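Local coordinates for protein arginine kinase (PDB 6VVG) that is, despite its name, a granulovirus protein kinase that probably transfers phosphate from ATP to serine and threonine side chains and relies on side-to-side dimerization for activity, at residues Y93-D98 with R151-L156; E145-D150 with L156-Y161; K119-T124 with Y204-T209. One frame throughout, in Å; residues are numbered along the deposited sequence.

Interaction 1: Y93-D98 with R151-L156; sequences YVSDGD and RKKKRL. With AMP (adenosine monophosphate), chain C.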
# COMPACT_ATOMS: atom_id res chain seq x y z
N TYR A 93 10.71 -20.71 -0.32
CA TYR A 93 10.72 -21.47 0.92
C TYR A 93 12.03 -21.15 1.63
O TYR A 93 13.10 -21.41 1.09
CB TYR A 93 10.60 -22.97 0.65
CG TYR A 93 10.50 -23.82 1.90
CD1 TYR A 93 11.60 -24.00 2.74
CD2 TYR A 93 9.31 -24.45 2.25
CE1 TYR A 93 11.51 -24.77 3.88
CE2 TYR A 93 9.22 -25.23 3.39
CZ TYR A 93 10.32 -25.38 4.20
OH TYR A 93 10.24 -26.15 5.34
N VAL A 94 11.94 -20.57 2.83
CA VAL A 94 13.13 -20.10 3.53
C VAL A 94 13.48 -20.96 4.74
O VAL A 94 14.67 -21.09 5.06
CB VAL A 94 13.00 -18.62 3.94
CG1 VAL A 94 12.89 -17.73 2.70
CG2 VAL A 94 11.79 -18.43 4.85
N SER A 95 12.50 -21.53 5.43
CA SER A 95 12.80 -22.30 6.63
C SER A 95 11.59 -23.12 7.03
O SER A 95 10.44 -22.77 6.72
CB SER A 95 13.21 -21.37 7.79
OG SER A 95 13.48 -22.11 8.97
N ASP A 96 11.86 -24.22 7.73
CA ASP A 96 10.82 -25.10 8.26
C ASP A 96 10.36 -24.71 9.66
O ASP A 96 9.32 -25.19 10.10
CB ASP A 96 11.32 -26.55 8.29
CG ASP A 96 12.48 -26.74 9.25
OD1 ASP A 96 13.50 -26.03 9.11
OD2 ASP A 96 12.39 -27.60 10.16
N GLY A 97 11.11 -23.85 10.36
CA GLY A 97 10.84 -23.56 11.75
C GLY A 97 10.46 -22.10 11.98
O GLY A 97 10.52 -21.26 11.07
N ASP A 98 10.05 -21.82 13.21
CA ASP A 98 9.72 -20.46 13.63
C ASP A 98 10.01 -20.35 15.12
O ASP A 98 10.34 -21.33 15.79
CB ASP A 98 8.26 -20.11 13.32
CG ASP A 98 7.28 -21.08 13.93
OD1 ASP A 98 7.33 -21.31 15.16
OD2 ASP A 98 6.43 -21.61 13.19
N ARG A 151 17.67 -23.63 13.60
CA ARG A 151 18.95 -23.58 14.29
C ARG A 151 20.13 -23.94 13.42
O ARG A 151 21.26 -23.99 13.90
CB ARG A 151 18.93 -24.52 15.49
CG ARG A 151 18.66 -26.05 15.19
CD ARG A 151 18.26 -26.68 16.55
NE ARG A 151 18.37 -28.14 16.57
CZ ARG A 151 18.48 -28.86 17.68
NH1 ARG A 151 18.50 -28.25 18.86
NH2 ARG A 151 18.57 -30.18 17.61
N LYS A 152 19.90 -24.15 12.13
CA LYS A 152 21.01 -24.34 11.20
C LYS A 152 21.35 -23.08 10.41
O LYS A 152 22.49 -22.62 10.44
CB LYS A 152 20.66 -25.46 10.24
CG LYS A 152 21.79 -26.26 9.72
CD LYS A 152 22.63 -25.45 8.78
CE LYS A 152 23.31 -26.31 7.72
NZ LYS A 152 23.93 -25.37 6.72
N LYS A 153 20.37 -22.48 9.73
CA LYS A 153 20.59 -21.17 9.11
C LYS A 153 20.75 -20.07 10.16
O LYS A 153 21.60 -19.17 10.01
CB LYS A 153 19.41 -20.85 8.19
CG LYS A 153 19.38 -21.64 6.89
CD LYS A 153 17.96 -21.75 6.35
CE LYS A 153 17.70 -23.14 5.77
NZ LYS A 153 16.70 -23.91 6.58
N LYS A 154 19.97 -20.14 11.23
CA LYS A 154 19.92 -19.07 12.23
C LYS A 154 19.61 -17.73 11.56
O LYS A 154 20.12 -16.69 11.96
CB LYS A 154 21.24 -18.99 13.01
CG LYS A 154 21.74 -20.35 13.48
CD LYS A 154 22.47 -20.24 14.81
CE LYS A 154 22.78 -21.63 15.37
NZ LYS A 154 23.26 -22.56 14.31
N ARG A 155 18.78 -17.77 10.52
CA ARG A 155 18.36 -16.59 9.79
C ARG A 155 16.90 -16.32 10.11
O ARG A 155 16.06 -17.22 9.99
CB ARG A 155 18.55 -16.77 8.28
CG ARG A 155 18.71 -15.47 7.52
CD ARG A 155 19.34 -15.67 6.13
NE ARG A 155 18.87 -14.65 5.19
CZ ARG A 155 18.57 -14.88 3.92
NH1 ARG A 155 18.71 -16.10 3.42
NH2 ARG A 155 18.14 -13.89 3.15
N LEU A 156 16.60 -15.09 10.50
CA LEU A 156 15.24 -14.68 10.83
C LEU A 156 14.55 -14.15 9.58
O LEU A 156 15.08 -13.26 8.90
CB LEU A 156 15.25 -13.61 11.92
CG LEU A 156 13.89 -13.13 12.43
CD1 LEU A 156 13.25 -14.20 13.30
CD2 LEU A 156 14.03 -11.82 13.19
P AMP C . 1.80 -17.96 6.60
O1P AMP C . 0.97 -17.76 7.85
O2P AMP C . 3.24 -17.66 6.94
O3P AMP C . 1.16 -17.17 5.48
O5' AMP C . 1.74 -19.49 6.16
C5' AMP C . 1.39 -20.50 7.09
C4' AMP C . 2.60 -21.29 7.54
O4' AMP C . 3.31 -21.82 6.39
C3' AMP C . 3.67 -20.52 8.29
O3' AMP C . 3.34 -20.29 9.66
C2' AMP C . 4.89 -21.40 8.10
O2' AMP C . 4.82 -22.55 8.93
C1' AMP C . 4.70 -21.83 6.64
N9 AMP C . 5.35 -20.88 5.72
C8 AMP C . 4.78 -19.74 5.31
N7 AMP C . 5.64 -19.13 4.50
C5 AMP C . 6.74 -19.89 4.41
C6 AMP C . 7.92 -19.71 3.72
N6 AMP C . 8.39 -18.66 2.84
N1 AMP C . 8.88 -20.62 3.79
C2 AMP C . 8.70 -21.72 4.56
N3 AMP C . 7.54 -21.90 5.25
C4 AMP C . 6.57 -20.97 5.17
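Lys-153 lays the end of its side chain along the backbone of Val-94 and Ser-95. Its CD is 3.6 Å from Val-94 O, and CE and NZ stay almost as near, so the chain runs alongside the carbonyl without bonding to it. Bends at the last two torsions (chi3 -140°, chi4 113°) carry NZ toward Ser-95, whose OG remains 4.4 Å from it. Both polar ends are instead collected by Asp-150, whose carboxylate forms a salt bridge with Lys-153 and a hydrogen bond with Ser-95.

The tight part lies on the nucleotide side of segment 93-98, the hinge that leaves strand 87-92 and joins the two kinase lobes. Val-94 N donates a hydrogen bond of 3.2 Å to AMP N1, nearly straight at 164°, and Ser-95 O lies 3.0 Å from AMP C2. The same C2 sits 3.6 Å above the plane of the Tyr-93 ring, over its centre, so the flat ring receives the C2 edge of the purine on its face. Ser-95 also closes an ST turn, its OG accepting from Gly-97 N at 3.3 Å; a small hydroxyl side chain can serve that turn and Asp-150 together.

Toward the loop 151-156 the packing thins. Lys-153 is exposed, as a long flexible cation can afford to be, and Asp-96 OD1 stays 4.6 Å from its NZ, opposite charges that probably attract weakly at that separation. Adenine is thus read by the backbone and a ring face, while the outer side of the hinge is tied to the 151-156 loop indirectly, through a carboxylate shared by a lysine and a serine.

Interaction 2: E145-D150 with L156-Y161; sequences ENLLYD and LFVCDY. With AMP (adenosine monophosphate), chain C.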
# COMPACT_ATOMS: atom_id res chain seq x y z
N GLU A 145 4.73 -17.09 15.40
CA GLU A 145 4.41 -17.93 14.26
C GLU A 145 4.75 -17.27 12.93
O GLU A 145 4.82 -17.97 11.91
CB GLU A 145 2.93 -18.31 14.31
CG GLU A 145 2.53 -19.11 15.55
CD GLU A 145 2.26 -18.23 16.77
OE1 GLU A 145 2.55 -17.02 16.71
OE2 GLU A 145 1.76 -18.75 17.79
N ASN A 146 4.95 -15.96 12.91
CA ASN A 146 5.29 -15.24 11.68
C ASN A 146 6.77 -14.85 11.63
O ASN A 146 7.15 -14.00 10.81
CB ASN A 146 4.41 -14.01 11.53
CG ASN A 146 2.98 -14.35 11.17
OD1 ASN A 146 2.71 -15.43 10.66
ND2 ASN A 146 2.06 -13.44 11.45
N LEU A 147 7.60 -15.45 12.48
CA LEU A 147 9.04 -15.18 12.51
C LEU A 147 9.73 -16.53 12.30
O LEU A 147 9.95 -17.29 13.25
CB LEU A 147 9.44 -14.52 13.82
CG LEU A 147 8.68 -13.22 14.08
CD1 LEU A 147 8.99 -12.64 15.45
CD2 LEU A 147 8.99 -12.19 12.99
N LEU A 148 10.03 -16.84 11.04
CA LEU A 148 10.64 -18.11 10.69
C LEU A 148 12.12 -18.11 11.08
O LEU A 148 12.81 -17.09 10.94
CB LEU A 148 10.49 -18.38 9.19
CG LEU A 148 9.11 -18.09 8.59
CD1 LEU A 148 9.01 -18.57 7.15
CD2 LEU A 148 8.00 -18.72 9.44
N TYR A 149 12.59 -19.25 11.57
CA TYR A 149 13.93 -19.38 12.15
C TYR A 149 14.20 -20.86 12.39
O TYR A 149 13.31 -21.59 12.84
CB TYR A 149 14.03 -18.58 13.46
CG TYR A 149 15.39 -18.62 14.15
CD1 TYR A 149 15.75 -19.69 14.96
CD2 TYR A 149 16.30 -17.58 13.99
CE1 TYR A 149 16.98 -19.72 15.59
CE2 TYR A 149 17.53 -17.61 14.62
CZ TYR A 149 17.87 -18.68 15.42
OH TYR A 149 19.09 -18.71 16.05
N ASP A 150 15.41 -21.30 12.05
CA ASP A 150 15.85 -22.66 12.33
C ASP A 150 17.28 -22.60 12.86
O ASP A 150 18.01 -21.64 12.61
CB ASP A 150 15.76 -23.56 11.09
CG ASP A 150 16.69 -23.11 9.98
OD1 ASP A 150 17.90 -23.42 10.06
OD2 ASP A 150 16.21 -22.45 9.03
N LEU A 156 16.60 -15.09 10.50
CA LEU A 156 15.24 -14.68 10.83
C LEU A 156 14.55 -14.15 9.58
O LEU A 156 15.08 -13.26 8.90
CB LEU A 156 15.25 -13.61 11.92
CG LEU A 156 13.89 -13.13 12.43
CD1 LEU A 156 13.25 -14.20 13.30
CD2 LEU A 156 14.03 -11.82 13.19
N PHE A 157 13.38 -14.70 9.28
CA PHE A 157 12.54 -14.23 8.19
C PHE A 157 11.20 -13.77 8.76
O PHE A 157 10.49 -14.56 9.38
CB PHE A 157 12.31 -15.31 7.13
CG PHE A 157 13.57 -15.90 6.58
CD1 PHE A 157 14.19 -16.96 7.22
CD2 PHE A 157 14.14 -15.40 5.42
CE1 PHE A 157 15.35 -17.51 6.72
CE2 PHE A 157 15.31 -15.95 4.91
CZ PHE A 157 15.91 -17.00 5.56
N VAL A 158 10.87 -12.50 8.53
CA VAL A 158 9.52 -11.99 8.78
C VAL A 158 8.62 -12.44 7.64
O VAL A 158 8.99 -12.32 6.47
CB VAL A 158 9.53 -10.46 8.90
CG1 VAL A 158 8.17 -9.95 9.37
CG2 VAL A 158 10.64 -10.01 9.85
N CYS A 159 7.44 -12.95 7.97
CA CYS A 159 6.54 -13.48 6.95
C CYS A 159 5.09 -13.09 7.25
O CYS A 159 4.78 -12.50 8.29
CB CYS A 159 6.66 -15.01 6.84
SG CYS A 159 5.77 -15.95 8.12
N ASP A 160 4.22 -13.43 6.31
CA ASP A 160 2.77 -13.17 6.38
C ASP A 160 2.47 -11.67 6.51
O ASP A 160 2.11 -11.17 7.57
CB ASP A 160 2.10 -13.95 7.51
CG ASP A 160 0.58 -14.02 7.32
OD1 ASP A 160 0.06 -13.27 6.47
OD2 ASP A 160 -0.08 -14.83 8.00
N TYR A 161 2.67 -10.97 5.40
CA TYR A 161 2.33 -9.56 5.31
C TYR A 161 0.84 -9.32 5.00
O TYR A 161 0.48 -8.22 4.56
CB TYR A 161 3.21 -8.90 4.25
CG TYR A 161 4.62 -9.47 4.23
CD1 TYR A 161 5.31 -9.72 5.41
CD2 TYR A 161 5.25 -9.78 3.03
CE1 TYR A 161 6.59 -10.26 5.40
CE2 TYR A 161 6.53 -10.31 3.01
CZ TYR A 161 7.19 -10.55 4.20
OH TYR A 161 8.46 -11.08 4.19
P AMP C . 1.80 -17.96 6.60
O1P AMP C . 0.97 -17.76 7.85
O2P AMP C . 3.24 -17.66 6.94
O3P AMP C . 1.16 -17.17 5.48
O5' AMP C . 1.74 -19.49 6.16
C5' AMP C . 1.39 -20.50 7.09
C4' AMP C . 2.60 -21.29 7.54
O4' AMP C . 3.31 -21.82 6.39
C3' AMP C . 3.67 -20.52 8.29
O3' AMP C . 3.34 -20.29 9.66
C2' AMP C . 4.89 -21.40 8.10
O2' AMP C . 4.82 -22.55 8.93
C1' AMP C . 4.70 -21.83 6.64
N9 AMP C . 5.35 -20.88 5.72
C8 AMP C . 4.78 -19.74 5.31
N7 AMP C . 5.64 -19.13 4.50
C5 AMP C . 6.74 -19.89 4.41
C6 AMP C . 7.92 -19.71 3.72
N6 AMP C . 8.39 -18.66 2.84
N1 AMP C . 8.88 -20.62 3.79
C2 AMP C . 8.70 -21.72 4.56
N3 AMP C . 7.54 -21.90 5.25
C4 AMP C . 6.57 -20.97 5.17
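Leu-156 enters the contact by reaching across to the opposite strand: with CG anti to the backbone N (chi1 -177°), its CD1 comes to 3.9 Å from Leu-147 CB. The side chain also touches Thr-124 and Leu-125 of helix 115-133, a largely apolar setting that suits leucine.

At Phe-157 the backbones pair in both directions. Phe-157 N donates to Leu-148 O at 3.0 Å, close to straight (169°), and Leu-148 N returns a bond of 2.9 Å to Phe-157 O. The ring turns its edge to Leu-148 O and packs against Val-94 of the hinge.

Val-158, on the other face, lies beside Leu-147 and points the same way, its CG2 4.2 Å from Leu-147 CD2. Strands 147-148 and 157-158 thus form the short antiparallel hairpin that, in protein kinases, connects the catalytic loop to the DFG motif, here Asp-160, Tyr-161 and Gly-162, and floors the nucleotide pocket. From this floor Leu-148 offers CD1 to the adenine of AMP.

Cys-159 adds one more backbone bond beyond the strand, its N donating to Asn-146 O at 3.0 Å, while SG meets Leu-148 CD2 at 3.8 Å: the compact thiol can touch leucine on one flank while lying close to the phosphate.

Asp-160 follows at the phosphate, OD2 lying 3.1 Å from AMP O1P, with Lys-49 of the AMP site beside it. Its CB packs against the amide of Asn-146, the amide and carboxylate planes 68° apart; Asn-146 ND2 is itself held by Asp-141 O. In related kinases this Asn and Asp coordinate the metal ions of ATP.

Tyr-161 folds back, and its OH donates to Val-158 O at 2.6 Å while accepting a hydrogen bond from Ile-74 N.

Interaction 3: K119-T124 with Y204-T209; sequences KKIIIT and YEILST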
# COMPACT_ATOMS: atom_id res chain seq x y z
N LYS A 119 19.11 -12.04 21.82
CA LYS A 119 19.64 -10.72 21.50
C LYS A 119 19.81 -10.56 19.99
O LYS A 119 19.34 -9.58 19.40
CB LYS A 119 20.98 -10.52 22.21
CG LYS A 119 21.64 -9.18 21.96
CD LYS A 119 22.89 -9.01 22.83
CE LYS A 119 23.66 -7.76 22.44
NZ LYS A 119 24.89 -7.57 23.26
N LYS A 120 20.45 -11.54 19.35
CA LYS A 120 20.67 -11.45 17.91
C LYS A 120 19.36 -11.42 17.14
O LYS A 120 19.19 -10.62 16.22
CB LYS A 120 21.52 -12.62 17.44
N ILE A 121 18.41 -12.28 17.52
CA ILE A 121 17.12 -12.30 16.84
C ILE A 121 16.43 -10.95 16.97
O ILE A 121 15.89 -10.40 16.00
CB ILE A 121 16.25 -13.44 17.42
CG1 ILE A 121 16.77 -14.80 16.94
CG2 ILE A 121 14.80 -13.25 17.06
CD1 ILE A 121 16.25 -15.98 17.74
N ILE A 122 16.45 -10.38 18.17
CA ILE A 122 15.73 -9.14 18.42
C ILE A 122 16.36 -7.99 17.64
O ILE A 122 15.66 -7.14 17.08
CB ILE A 122 15.68 -8.84 19.93
CG1 ILE A 122 14.71 -9.81 20.61
CG2 ILE A 122 15.25 -7.41 20.16
CD1 ILE A 122 14.82 -9.84 22.13
N ILE A 123 17.69 -7.94 17.58
CA ILE A 123 18.35 -6.90 16.80
C ILE A 123 17.93 -7.00 15.34
O ILE A 123 17.57 -6.00 14.71
CB ILE A 123 19.88 -7.00 16.95
CG1 ILE A 123 20.32 -6.55 18.34
CG2 ILE A 123 20.57 -6.16 15.89
CD1 ILE A 123 21.79 -6.82 18.64
N THR A 124 17.96 -8.21 14.79
CA THR A 124 17.56 -8.42 13.41
C THR A 124 16.11 -8.02 13.20
O THR A 124 15.77 -7.32 12.23
CB THR A 124 17.78 -9.88 13.02
OG1 THR A 124 19.15 -10.23 13.24
CG2 THR A 124 17.43 -10.11 11.55
N TYR A 204 9.90 -11.08 25.14
CA TYR A 204 9.62 -11.73 26.42
C TYR A 204 9.45 -13.23 26.25
O TYR A 204 9.91 -14.02 27.08
CB TYR A 204 8.36 -11.13 27.06
CG TYR A 204 8.21 -11.50 28.52
CD1 TYR A 204 7.76 -12.76 28.89
CD2 TYR A 204 8.54 -10.60 29.52
CE1 TYR A 204 7.64 -13.11 30.23
CE2 TYR A 204 8.42 -10.93 30.85
CZ TYR A 204 7.96 -12.19 31.20
OH TYR A 204 7.84 -12.52 32.53
N GLU A 205 8.80 -13.65 25.16
CA GLU A 205 8.49 -15.06 24.98
C GLU A 205 9.75 -15.87 24.68
O GLU A 205 9.95 -16.94 25.27
CB GLU A 205 7.46 -15.22 23.86
CG GLU A 205 6.07 -14.77 24.27
CD GLU A 205 5.05 -14.90 23.17
OE1 GLU A 205 5.31 -14.40 22.05
OE2 GLU A 205 3.98 -15.49 23.42
N ILE A 206 10.61 -15.38 23.79
CA ILE A 206 11.80 -16.17 23.49
C ILE A 206 12.78 -16.14 24.66
O ILE A 206 13.49 -17.13 24.90
CB ILE A 206 12.49 -15.70 22.19
CG1 ILE A 206 12.86 -14.22 22.24
CG2 ILE A 206 11.60 -16.00 20.99
CD1 ILE A 206 13.67 -13.78 21.03
N LEU A 207 12.84 -15.04 25.40
CA LEU A 207 13.76 -14.96 26.53
C LEU A 207 13.31 -15.85 27.67
O LEU A 207 14.13 -16.54 28.30
CB LEU A 207 13.90 -13.52 27.00
CG LEU A 207 14.80 -12.61 26.17
CD1 LEU A 207 14.59 -11.14 26.55
CD2 LEU A 207 16.26 -13.00 26.34
N SER A 208 12.00 -15.87 27.96
CA SER A 208 11.47 -16.59 29.11
C SER A 208 10.81 -17.91 28.74
O SER A 208 10.66 -18.77 29.62
CB SER A 208 10.44 -15.72 29.84
OG SER A 208 9.22 -15.67 29.12
N THR A 209 10.43 -18.10 27.48
CA THR A 209 9.61 -19.21 27.00
C THR A 209 8.19 -19.15 27.56
O THR A 209 7.45 -20.13 27.45
CB THR A 209 10.22 -20.58 27.32
OG1 THR A 209 10.01 -20.90 28.71
CG2 THR A 209 11.70 -20.59 27.01
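Ile-206 pushes its terminal methyl between two isoleucines of the neighbouring helix, and no other residue here has as much surface covered. Its CD1 lies 4.1 Å from Ile-122 CG1 and 4.2 Å from Ile-121 CG2, meeting both side chains at a slant. The reach comes from an unusual torsion for a helical isoleucine: CG1 stands between the backbone N and the carbonyl carbon (chi1 57°), which extends the ethyl arm toward helix 115-133.

Ile-122, second in buried surface, receives that methyl on its CG1 and is backed by Phe-252 of helix 247-256. Leu-207 has no close partner in 119-124, but the end of its side chain leans toward that helix, touching Cys-118 there and Val-253 of helix 247-256. Isoleucine suits such a seam because its beta-branch carries methyl bulk close to the backbone while an ethyl arm reaches across, and three helices share the filling.

The two helices correspond to αE and αF of the protein kinase C-terminal lobe, where αF is the central scaffold. Helix 192-208 stops just beyond the contact: Ser-208 N and OG reach Tyr-204 O from opposite faces of its plane, and Thr-209 leaves the helix with positive phi.

With 9.4 Å between Ile-121 CA and Ile-206 CA, only side-chain ends bridge the gap. Attraction between these segments is therefore dispersive and hydrophobic, depending on the fit of methyls and not on directional bonds.

In the fold
Interactions 1 and 2 both touch AMP and interlock along the chain: Gly-97 O accepts from Tyr-149 N, and Leu-156 belongs to both. Interaction 2 lies deepest, a buried backbone-bonded hairpin near the centre of the chain; interaction 1 is partly buried, its charged outer side open to solvent and its inner side devoted to adenine. Interaction 3, away from the ligand, is also buried but purely aliphatic, joining two helices of the C-terminal lobe. It meets the hairpin through helix 115-133, where Ile-121 meets Tyr-149 with its side chain and Leu-156 with its backbone. Chemistry thus passes from a lysine held through a neighbouring carboxylate, through backbone pairing, to hydrocarbon.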